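Local coordinates for ATP:cob(I)alamin adenosyltransferase (Salmonella enterica subsp. enterica serovar Livingstone, PDB 5CX7) that converts cob(I)alamin to adenosylcobalamin using ATP, and through its C-terminal domain, the part crystallised here, binds heme, at the interface of chains A and B. Residues are numbered along the deposited sequence; one frame, centred on the assembly and turned at random. Chains: chain A/B, ATP:cob(I)alamin adenosyltransferase.

The interface of chains A and B. Residues chain A 56-58; chain B 68, 71-74.
A:Val58 sets its two methyls over the C-terminal turn of a helix of chain B, against B:Ala72 and B:Met73. From CB outward, the A:Val58 side chain forks, CB itself lying near the carbonyl O of B:Ala72. CG1 goes to the methyl CB of B:Ala72 at 3.7 Å and also touches the far rim of the B:Trp68 indole at CH2. CG2 meets the thioether SD of B:Met73 at 3.5 Å. With CG1 opposite its own carbonyl carbon (chi1 -67°), the valine turns this branch to the alanine methyl and the indole, while CG2 has SD as its nearest partner; the carbonyl O of B:Ala72 lies near both branches. B:Met73 bends at chi2 (-92°) and chi3, turning SD toward A:Val58; the two side chains cross at about a right angle. The methyl of B:Ala72 also lies over one face of the B:Trp68 ring, near its rim, so alanine and indole present a joint apolar surface to chain A. A:Leu57 rests its CB on that methyl at 3.9 Å, while its CD1 passes the pyrrole NE1 of B:Trp68 and CG2 of B:Val71. On the other flank, A:Leu56 crosses the B:Lys74 chain at a slant and presses its CD2 methyl against the CG and CD methylenes, 3.6 Å from CD; the lysine is extended beyond CG. At the helix end the carbonyl O of B:Ala72 faces the A:Leu56 to A:Val58 segment, touching CB of A:Leu56 and the amide N of A:Leu57. The amide N of A:Val58 points almost straight at this oxygen, but at 3.4 Å the hydrogen bond is weak. Water 1 bridges the amide N of A:Leu57 and the carbonyl O of B:Val71, 2.7 Å from the latter. The patch thus joins the loop between strand 46-51 and helix 59-72 of chain A to the end of helix 59-73 of chain B and the residue after it, one part of a contact between two copies in the deposited eight-chain assembly, whose biological role the structure alone does not show.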
ATOM      1  N   LEU A  56       9.757   3.244 -22.187  1.00 13.60           N
ATOM      2  CA  LEU A  56       8.400   3.411 -21.671  1.00 14.23           C
ATOM      3  C   LEU A  56       8.524   3.538 -20.172  1.00 13.03           C
ATOM      4  O   LEU A  56       9.152   2.690 -19.495  1.00 11.52           O
ATOM      5  CB  LEU A  56       7.479   2.226 -21.995  1.00 13.41           C
ATOM      6  CG  LEU A  56       7.101   1.957 -23.431  1.00 14.45           C
ATOM      7  CD1 LEU A  56       6.199   0.717 -23.533  1.00 13.96           C
ATOM      8  CD2 LEU A  56       6.401   3.164 -24.039  1.00 13.42           C
ATOM      9  N   LEU A  57       7.796   4.445 -19.585  1.00 13.20           N
ATOM     10  CA  LEU A  57       7.790   4.534 -18.095  1.00 13.43           C
ATOM     11  C   LEU A  57       7.401   3.207 -17.413  1.00 11.98           C
ATOM     12  O   LEU A  57       7.957   2.928 -16.318  1.00 11.76           O
ATOM     13  CB  LEU A  57       6.919   5.652 -17.540  1.00 16.21           C
ATOM     14  CG  LEU A  57       7.216   7.121 -17.867  1.00 21.54           C
ATOM     15  CD1 LEU A  57       6.236   8.015 -17.125  1.00 25.28           C
ATOM     16  CD2 LEU A  57       8.642   7.457 -17.428  1.00 22.89           C
ATOM     17  N   VAL A  58       6.419   2.485 -17.980  1.00 13.13           N
ATOM     18  CA  VAL A  58       5.931   1.231 -17.344  1.00 12.88           C
ATOM     19  C   VAL A  58       7.053   0.226 -17.195  1.00 14.07           C
ATOM     20  O   VAL A  58       7.037  -0.574 -16.282  1.00 13.70           O
ATOM     21  CB  VAL A  58       4.746   0.587 -18.050  1.00 14.64           C
ATOM     22  CG1 VAL A  58       3.515   1.469 -17.923  1.00 14.51           C
ATOM     23  CG2 VAL A  58       5.073   0.212 -19.520  1.00 13.70           C
TER
ATOM     24  N   TRP B  68      -1.729   9.501 -17.258  1.00 12.17           N
ATOM     25  CA  TRP B  68      -0.462   8.866 -16.952  1.00 12.22           C
ATOM     26  C   TRP B  68      -0.198   7.683 -17.889  1.00 12.10           C
ATOM     27  O   TRP B  68       0.922   7.509 -18.403  1.00 11.94           O
ATOM     28  CB  TRP B  68      -0.398   8.434 -15.481  1.00 12.76           C
ATOM     29  CG  TRP B  68       0.948   7.884 -15.070  1.00 13.92           C
ATOM     30  CD1 TRP B  68       2.053   8.628 -14.722  1.00 16.12           C
ATOM     31  CD2 TRP B  68       1.412   6.530 -15.130  1.00 13.97           C
ATOM     32  NE1 TRP B  68       3.101   7.818 -14.416  1.00 14.20           N
ATOM     33  CE2 TRP B  68       2.763   6.533 -14.693  1.00 14.85           C
ATOM     34  CE3 TRP B  68       0.816   5.328 -15.473  1.00 15.01           C
ATOM     35  CZ2 TRP B  68       3.560   5.370 -14.615  1.00 15.58           C
ATOM     36  CZ3 TRP B  68       1.563   4.184 -15.357  1.00 14.88           C
ATOM     37  CH2 TRP B  68       2.947   4.223 -14.964  1.00 14.88           C
ATOM     38  N   VAL B  71       1.038   8.545 -21.443  1.00 14.08           N
ATOM     39  CA  VAL B  71       2.510   8.756 -21.515  1.00 15.74           C
ATOM     40  C   VAL B  71       3.321   7.532 -21.215  1.00 17.64           C
ATOM     41  O   VAL B  71       4.341   7.275 -21.906  1.00 14.72           O
ATOM     42  CB  VAL B  71       3.069   9.983 -20.749  1.00 17.60           C
ATOM     43  CG1 VAL B  71       2.227  11.214 -21.110  1.00 17.57           C
ATOM     44  CG2 VAL B  71       3.176   9.813 -19.318  1.00 23.64           C
ATOM     45  N   ALA B  72       2.889   6.771 -20.207  1.00 15.48           N
ATOM     46  CA  ALA B  72       3.686   5.641 -19.731  1.00 15.78           C
ATOM     47  C   ALA B  72       3.750   4.465 -20.770  1.00 14.62           C
ATOM     48  O   ALA B  72       4.712   3.676 -20.686  1.00 12.43           O
ATOM     49  CB  ALA B  72       3.146   5.154 -18.396  1.00 16.21           C
ATOM     50  N   MET B  73       2.712   4.348 -21.605  1.00 12.44           N
ATOM     51  CA  MET B  73       2.642   3.394 -22.680  1.00 13.10           C
ATOM     52  C   MET B  73       2.710   4.027 -24.052  1.00 13.43           C
ATOM     53  O   MET B  73       2.648   3.313 -25.051  1.00 12.17           O
ATOM     54  CB  MET B  73       1.415   2.597 -22.510  1.00 17.31           C
ATOM     55  CG  MET B  73       1.448   1.844 -21.207  1.00 19.63           C
ATOM     56  SD  MET B  73       2.126   0.206 -21.365  1.00 23.05           S
ATOM     57  CE  MET B  73       1.367  -0.652 -22.554  1.00 21.34           C
ATOM     58  N   LYS B  74       2.845   5.354 -24.155  1.00 11.72           N
ATOM     59  CA  LYS B  74       2.928   6.070 -25.438  1.00 12.81           C
ATOM     60  C   LYS B  74       1.809   5.748 -26.353  1.00 14.51           C
ATOM     61  O   LYS B  74       2.000   5.470 -27.534  1.00 14.57           O
ATOM     62  CB  LYS B  74       4.298   5.876 -26.141  1.00 13.14           C
ATOM     63  CG  LYS B  74       5.463   6.424 -25.339  1.00 13.55           C
ATOM     64  CD  LYS B  74       6.799   6.128 -26.074  1.00 13.93           C
ATOM     65  CE  LYS B  74       7.995   6.532 -25.205  1.00 15.56           C
ATOM     66  NZ  LYS B  74       9.276   6.149 -25.891  1.00 16.58           N
TER
HETATM   67  O   HOH W   1       6.893   6.635 -21.491  1.00 11.98           O